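Long-range contact in telomere length regulator taz1 (Schizosaccharomyces pombe, PDB 4ZMK), which binds double-stranded telomeric DNA as a homodimer and regulates telomere length, this chain being its dimerization domain: residues S4-N15 / F53-R64. Numbering follows the deposited sequence.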
ATOM      1  N   SER A   4      13.895   4.339  -1.925  1.00 18.41           N
ATOM      2  CA  SER A   4      12.468   4.225  -1.651  1.00 16.72           C
ATOM      3  C   SER A   4      12.151   4.249  -0.156  1.00 16.43           C
ATOM      4  O   SER A   4      11.209   4.907   0.249  1.00 21.51           O
ATOM      5  CB  SER A   4      11.899   2.958  -2.286  1.00 15.69           C
ATOM      6  OG  SER A   4      12.036   3.000  -3.690  1.00 19.51           O
ATOM      7  N   GLU A   5      12.931   3.545   0.660  1.00 17.10           N
ATOM      8  CA  GLU A   5      12.723   3.548   2.106  0.50 17.21           C
ATOM      9  C   GLU A   5      12.769   4.969   2.668  1.00 24.38           C
ATOM     10  O   GLU A   5      11.923   5.362   3.473  1.00 23.32           O
ATOM     11  CB  GLU A   5      13.771   2.677   2.803  0.50 18.37           C
ATOM     12  CG  GLU A   5      13.663   1.206   2.477  0.50 17.80           C
ATOM     13  CD  GLU A   5      14.714   0.372   3.178  0.50 33.31           C
ATOM     14  OE1 GLU A   5      15.758   0.934   3.572  0.50 20.89           O
ATOM     15  OE2 GLU A   5      14.494  -0.846   3.340  0.50 28.76           O
ATOM     16  N   ARG A   6      13.758   5.743   2.231  1.00 19.42           N
ATOM     17  CA  ARG A   6      13.929   7.100   2.712  1.00 20.59           C
ATOM     18  C   ARG A   6      12.850   8.021   2.159  1.00 19.77           C
ATOM     19  O   ARG A   6      12.293   8.839   2.889  1.00 20.50           O
ATOM     20  CB  ARG A   6      15.312   7.616   2.339  1.00 22.61           C
ATOM     21  CG  ARG A   6      15.592   9.029   2.802  1.00 25.43           C
ATOM     22  CD  ARG A   6      16.116   9.074   4.229  1.00 27.73           C
ATOM     23  NE  ARG A   6      16.508  10.435   4.588  1.00 32.81           N
ATOM     24  CZ  ARG A   6      15.909  11.172   5.521  1.00 36.68           C
ATOM     25  NH1 ARG A   6      14.893  10.675   6.211  1.00 40.14           N
ATOM     26  NH2 ARG A   6      16.335  12.405   5.774  1.00 33.76           N
ATOM     27  N   THR A   7      12.551   7.885   0.873  1.00 19.05           N
ATOM     28  CA  THR A   7      11.618   8.781   0.208  1.00 18.65           C
ATOM     29  C   THR A   7      10.207   8.575   0.757  1.00 27.08           C
ATOM     30  O   THR A   7       9.450   9.538   0.913  1.00 27.06           O
ATOM     31  CB  THR A   7      11.638   8.569  -1.328  1.00 18.46           C
ATOM     32  OG1 THR A   7      12.933   8.891  -1.836  1.00 20.14           O
ATOM     33  CG2 THR A   7      10.625   9.441  -2.026  1.00 18.25           C
ATOM     34  N   LEU A   8       9.871   7.326   1.082  1.00 17.92           N
ATOM     35  CA  LEU A   8       8.526   6.976   1.552  1.00 16.95           C
ATOM     36  C   LEU A   8       8.394   7.055   3.074  1.00 20.48           C
ATOM     37  O   LEU A   8       7.317   6.831   3.629  1.00 25.19           O
ATOM     38  CB  LEU A   8       8.140   5.569   1.078  1.00 13.73           C
ATOM     39  CG  LEU A   8       8.050   5.381  -0.430  1.00 13.41           C
ATOM     40  CD1 LEU A   8       7.590   3.977  -0.772  1.00 12.48           C
ATOM     41  CD2 LEU A   8       7.113   6.431  -1.029  1.00 13.38           C
ATOM     42  N   GLY A   9       9.498   7.352   3.742  1.00 19.12           N
ATOM     43  CA  GLY A   9       9.479   7.561   5.179  1.00 17.37           C
ATOM     44  C   GLY A   9       9.175   6.307   5.971  1.00 20.10           C
ATOM     45  O   GLY A   9       8.453   6.358   6.965  1.00 22.53           O
ATOM     46  N   LEU A  10       9.759   5.189   5.550  1.00 16.49           N
ATOM     47  CA  LEU A  10       9.375   3.889   6.069  1.00 20.80           C
ATOM     48  C   LEU A  10      10.364   3.238   7.023  1.00 17.25           C
ATOM     49  O   LEU A  10      10.162   2.095   7.422  1.00 26.64           O
ATOM     50  CB  LEU A  10       9.125   2.937   4.898  1.00 18.96           C
ATOM     51  CG  LEU A  10       7.945   3.274   3.979  1.00 19.44           C
ATOM     52  CD1 LEU A  10       7.847   2.232   2.856  1.00 16.51           C
ATOM     53  CD2 LEU A  10       6.634   3.367   4.755  1.00 16.35           C
ATOM     54  N   ASN A  11      11.418   3.940   7.420  1.00 24.28           N
ATOM     55  CA  ASN A  11      12.477   3.247   8.149  1.00 33.53           C
ATOM     56  C   ASN A  11      12.105   2.849   9.574  1.00 30.19           C
ATOM     57  O   ASN A  11      12.879   2.178  10.240  1.00 34.56           O
ATOM     58  CB  ASN A  11      13.773   4.067   8.156  1.00 40.97           C
ATOM     59  CG  ASN A  11      13.674   5.328   8.970  1.00 60.13           C
ATOM     60  OD1 ASN A  11      12.771   5.501   9.785  1.00 71.89           O
ATOM     61  ND2 ASN A  11      14.618   6.230   8.752  1.00 66.65           N
ATOM     62  N   SER A  12      10.925   3.244  10.038  1.00 26.43           N
ATOM     63  CA  SER A  12      10.470   2.815  11.363  1.00 28.51           C
ATOM     64  C   SER A  12       9.146   2.068  11.325  1.00 26.47           C
ATOM     65  O   SER A  12       8.602   1.749  12.372  1.00 21.73           O
ATOM     66  CB  SER A  12      10.322   4.012  12.316  1.00 30.99           C
ATOM     67  OG  SER A  12      11.569   4.613  12.610  1.00 36.12           O
ATOM     68  N   ILE A  13       8.620   1.785  10.138  1.00 24.41           N
ATOM     69  CA  ILE A  13       7.247   1.301  10.059  1.00 23.50           C
ATOM     70  C   ILE A  13       7.074  -0.091  10.673  1.00 21.24           C
ATOM     71  O   ILE A  13       5.961  -0.500  10.979  1.00 25.90           O
ATOM     72  CB  ILE A  13       6.731   1.302   8.605  1.00 21.60           C
ATOM     73  CG1 ILE A  13       5.199   1.300   8.597  1.00 23.29           C
ATOM     74  CG2 ILE A  13       7.305   0.143   7.824  1.00 21.52           C
ATOM     75  CD1 ILE A  13       4.597   1.601   7.260  1.00 26.16           C
ATOM     76  N   ASP A  14       8.167  -0.809  10.896  1.00 20.57           N
ATOM     77  CA  ASP A  14       8.046  -2.139  11.482  1.00 29.06           C
ATOM     78  C   ASP A  14       8.384  -2.117  12.965  1.00 29.56           C
ATOM     79  O   ASP A  14       8.564  -3.164  13.587  1.00 36.21           O
ATOM     80  CB  ASP A  14       8.928  -3.148  10.745  1.00 43.47           C
ATOM     81  CG  ASP A  14      10.381  -2.764  10.751  1.00 54.40           C
ATOM     82  OD1 ASP A  14      10.680  -1.563  10.929  1.00 53.89           O
ATOM     83  OD2 ASP A  14      11.223  -3.667  10.563  1.00 61.68           O
ATOM     84  N   ASN A  15       8.467  -0.911  13.521  1.00 29.86           N
ATOM     85  CA  ASN A  15       8.585  -0.716  14.962  1.00 27.97           C
ATOM     86  C   ASN A  15       7.206  -0.866  15.579  1.00 26.80           C
ATOM     87  O   ASN A  15       6.288  -0.139  15.216  1.00 25.80           O
ATOM     88  CB  ASN A  15       9.183   0.664  15.273  1.00 28.28           C
ATOM     89  CG  ASN A  15       9.390   0.919  16.770  1.00 38.01           C
ATOM     90  OD1 ASN A  15       8.766   0.292  17.628  1.00 40.50           O
ATOM     91  ND2 ASN A  15      10.263   1.872  17.079  1.00 43.13           N
ATOM     92  N   PHE A  53       8.761   1.665  -5.269  1.00 14.82           N
ATOM     93  CA  PHE A  53       7.974   2.149  -4.136  1.00 12.54           C
ATOM     94  C   PHE A  53       7.022   1.064  -3.607  1.00 11.62           C
ATOM     95  O   PHE A  53       6.976   0.790  -2.410  1.00 15.10           O
ATOM     96  CB  PHE A  53       7.155   3.396  -4.521  1.00 12.54           C
ATOM     97  CG  PHE A  53       7.961   4.668  -4.606  1.00 13.58           C
ATOM     98  CD1 PHE A  53       7.369   5.846  -5.026  1.00 13.97           C
ATOM     99  CD2 PHE A  53       9.301   4.687  -4.267  1.00 16.06           C
ATOM    100  CE1 PHE A  53       8.101   7.020  -5.111  1.00 16.93           C
ATOM    101  CE2 PHE A  53      10.040   5.863  -4.347  1.00 19.64           C
ATOM    102  CZ  PHE A  53       9.441   7.028  -4.772  1.00 16.03           C
ATOM    103  N   SER A  54       6.258   0.458  -4.511  1.00 12.83           N
ATOM    104  CA  SER A  54       5.255  -0.539  -4.153  0.50 14.07           C
ATOM    105  C   SER A  54       5.875  -1.741  -3.452  1.00 12.22           C
ATOM    106  O   SER A  54       5.403  -2.190  -2.419  1.00 13.53           O
ATOM    107  CB  SER A  54       4.503  -0.991  -5.405  0.50 14.15           C
ATOM    108  OG  SER A  54       3.474  -1.909  -5.086  0.50 17.66           O
ATOM    109  N   HIS A  55       6.941  -2.253  -4.050  1.00 11.80           N
ATOM    110  CA  HIS A  55       7.686  -3.393  -3.544  1.00 13.43           C
ATOM    111  C   HIS A  55       8.333  -3.129  -2.193  1.00 12.26           C
ATOM    112  O   HIS A  55       8.335  -3.981  -1.312  1.00 20.35           O
ATOM    113  CB  HIS A  55       8.759  -3.783  -4.555  1.00 18.06           C
ATOM    114  CG  HIS A  55       9.459  -5.058  -4.226  1.00 27.81           C
ATOM    115  ND1 HIS A  55      10.773  -5.098  -3.805  1.00 28.67           N
ATOM    116  CD2 HIS A  55       9.033  -6.339  -4.251  1.00 29.34           C
ATOM    117  CE1 HIS A  55      11.122  -6.349  -3.587  1.00 29.68           C
ATOM    118  NE2 HIS A  55      10.083  -7.128  -3.853  1.00 31.79           N
ATOM    119  N   THR A  56       8.911  -1.949  -2.050  1.00 12.81           N
ATOM    120  CA  THR A  56       9.553  -1.552  -0.809  1.00 12.94           C
ATOM    121  C   THR A  56       8.521  -1.460   0.314  1.00 13.23           C
ATOM    122  O   THR A  56       8.760  -1.911   1.423  1.00 15.16           O
ATOM    123  CB  THR A  56      10.278  -0.205  -0.997  1.00 14.31           C
ATOM    124  OG1 THR A  56      11.290  -0.359  -2.000  1.00 15.37           O
ATOM    125  CG2 THR A  56      10.899   0.311   0.308  1.00 14.24           C
ATOM    126  N   LEU A  57       7.369  -0.878   0.006  1.00 12.23           N
ATOM    127  CA  LEU A  57       6.292  -0.744   0.965  1.00 13.48           C
ATOM    128  C   LEU A  57       5.760  -2.122   1.386  1.00 14.77           C
ATOM    129  O   LEU A  57       5.572  -2.391   2.571  1.00 15.82           O
ATOM    130  CB  LEU A  57       5.182   0.114   0.374  1.00 10.50           C
ATOM    131  CG  LEU A  57       3.948   0.396   1.220  1.00 10.89           C
ATOM    132  CD1 LEU A  57       4.318   1.166   2.439  1.00 10.75           C
ATOM    133  CD2 LEU A  57       2.949   1.188   0.408  1.00 10.97           C
ATOM    134  N   SER A  58       5.542  -2.996   0.410  1.00 10.86           N
ATOM    135  CA  SER A  58       5.046  -4.344   0.680  1.00 11.77           C
ATOM    136  C   SER A  58       6.013  -5.091   1.612  1.00 14.05           C
ATOM    137  O   SER A  58       5.619  -5.700   2.594  1.00 19.60           O
ATOM    138  CB  SER A  58       4.865  -5.102  -0.626  1.00 11.08           C
ATOM    139  OG  SER A  58       4.224  -6.338  -0.425  1.00 21.42           O
ATOM    140  N   LYS A  59       7.292  -4.997   1.301  1.00 13.58           N
ATOM    141  CA  LYS A  59       8.331  -5.674   2.051  1.00 15.43           C
ATOM    142  C   LYS A  59       8.373  -5.139   3.485  1.00 21.30           C
ATOM    143  O   LYS A  59       8.623  -5.892   4.434  1.00 21.21           O
ATOM    144  CB  LYS A  59       9.668  -5.492   1.326  1.00 20.33           C
ATOM    145  CG  LYS A  59      10.861  -6.110   1.974  1.00 38.39           C
ATOM    146  CD  LYS A  59      12.144  -5.726   1.239  1.00 56.30           C
ATOM    147  CE  LYS A  59      13.358  -5.939   2.147  1.00 70.52           C
ATOM    148  NZ  LYS A  59      14.600  -5.289   1.644  1.00 75.35           N
ATOM    149  N   SER A  60       8.077  -3.849   3.651  1.00 13.40           N
ATOM    150  CA  SER A  60       8.123  -3.249   4.976  0.50 13.97           C
ATOM    151  C   SER A  60       6.895  -3.630   5.799  1.00 13.82           C
ATOM    152  O   SER A  60       6.980  -3.750   7.020  1.00 17.61           O
ATOM    153  CB  SER A  60       8.254  -1.727   4.885  0.50 13.75           C
ATOM    154  OG  SER A  60       6.997  -1.105   4.702  0.50 12.81           O
ATOM    155  N   LEU A  61       5.767  -3.847   5.136  1.00 12.91           N
ATOM    156  CA  LEU A  61       4.552  -4.254   5.840  1.00 12.99           C
ATOM    157  C   LEU A  61       4.628  -5.730   6.266  1.00 13.88           C
ATOM    158  O   LEU A  61       4.093  -6.127   7.300  1.00 17.10           O
ATOM    159  CB  LEU A  61       3.324  -3.977   4.969  1.00 12.05           C
ATOM    160  CG  LEU A  61       3.090  -2.476   4.730  1.00 13.42           C
ATOM    161  CD1 LEU A  61       1.758  -2.222   4.091  1.00 10.95           C
ATOM    162  CD2 LEU A  61       3.185  -1.724   6.053  1.00 18.04           C
ATOM    163  N   LYS A  62       5.311  -6.539   5.471  1.00 14.00           N
ATOM    164  CA  LYS A  62       5.576  -7.922   5.845  0.50 15.14           C
ATOM    165  C   LYS A  62       6.476  -7.948   7.076  1.00 18.83           C
ATOM    166  O   LYS A  62       6.276  -8.747   7.987  1.00 17.64           O
ATOM    167  CB  LYS A  62       6.218  -8.687   4.685  0.50 15.20           C
ATOM    168  CG  LYS A  62       5.321  -8.832   3.460  0.50 14.29           C
ATOM    169  CD  LYS A  62       6.064  -9.485   2.295  0.50 17.71           C
ATOM    170  CE  LYS A  62       5.202  -9.519   1.039  0.50 19.09           C
ATOM    171  NZ  LYS A  62       5.893 -10.098  -0.146  0.50 23.06           N
ATOM    172  N   SER A  63       7.463  -7.058   7.099  1.00 16.49           N
ATOM    173  CA  SER A  63       8.360  -6.943   8.238  0.50 17.94           C
ATOM    174  C   SER A  63       7.591  -6.477   9.472  1.00 19.45           C
ATOM    175  O   SER A  63       7.788  -6.990  10.569  1.00 20.68           O
ATOM    176  CB  SER A  63       9.503  -5.980   7.926  0.50 18.03           C
ATOM    177  OG  SER A  63      10.437  -5.926   8.990  0.50 24.14           O
ATOM    178  N   ARG A  64       6.710  -5.503   9.286  1.00 17.18           N
ATOM    179  CA  ARG A  64       5.898  -5.025  10.395  1.00 17.69           C
ATOM    180  C   ARG A  64       4.993  -6.135  10.923  1.00 18.38           C
ATOM    181  O   ARG A  64       4.913  -6.353  12.121  1.00 21.40           O
ATOM    182  CB  ARG A  64       5.068  -3.811   9.976  1.00 18.52           C
ATOM    183  CG  ARG A  64       4.086  -3.367  11.043  1.00 17.09           C
ATOM    184  CD  ARG A  64       3.343  -2.101  10.675  1.00 16.19           C
ATOM    185  NE  ARG A  64       2.431  -1.746  11.748  1.00 17.12           N
ATOM    186  CZ  ARG A  64       2.798  -1.087  12.840  1.00 26.28           C
ATOM    187  NH1 ARG A  64       4.058  -0.688  12.991  1.00 18.88           N
ATOM    188  NH2 ARG A  64       1.904  -0.826  13.780  1.00 19.43           N
TER
HETATM  189  O   HOH W   1      13.864   0.362  -4.128  1.00 49.26           O
HETATM  190  O   HOH W   2      11.698  -2.193   3.185  1.00 44.05           O
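With CG anti to the backbone N (chi1 173°) and the chain extended as far as NE, R64 runs alongside I13 and D14 and brings its guanidinium to two carbonyls of the segment S4-N15. NH1 donates to I13 O at 2.8 Å, with the oxygen near the guanidinium plane; a longer, more bent bond (3.2 Å, 135°) runs from the same NH1 to N15 O, which is met from above its carbonyl plane. A single nitrogen thus bridges two carbonyls two residues apart. D14 CG sits between its backbone N and carbonyl carbon (chi1 58°), which turns the carboxylate to S63: S63 OG donates to D14 OD2 at 2.9 Å on the anti side, while D14 CB rests against the backbone of R64.

Farther along helix 44-70 the contact turns apolar. I13 spreads its two branches over neighbouring residues, CG2 against CB and OG of S60 and CD1 against L61 CD2; S60 OG donates back to L57 O. L10 CD1 meets L57 CD1 at 3.7 Å, the two side chains crossing at about a right angle. Helix 3-7 closes in a Schellman motif with G9 at positive phi, and L8 and L10 on either side of it both point toward helix 44-70. E5 CG touches T56 CG2 at 3.6 Å. L8 CD2 sits over the centre of the F53 ring in a CH-pi contact, 4.0 Å from the centroid, and S4 OG lies at the ring edge.

R64 NH2 also bonds I18 O and forms a salt bridge with E20 of the second subunit, while L57 and L61 pack on L31 and V27 of that subunit, respectively. Direct hydrogen bonds therefore fasten the D14-N15 end, mainly apolar contacts with water links at S4 and E5 the other, and the shared guanidinium, probably steadied by E20, ties the segment to the dimer interface.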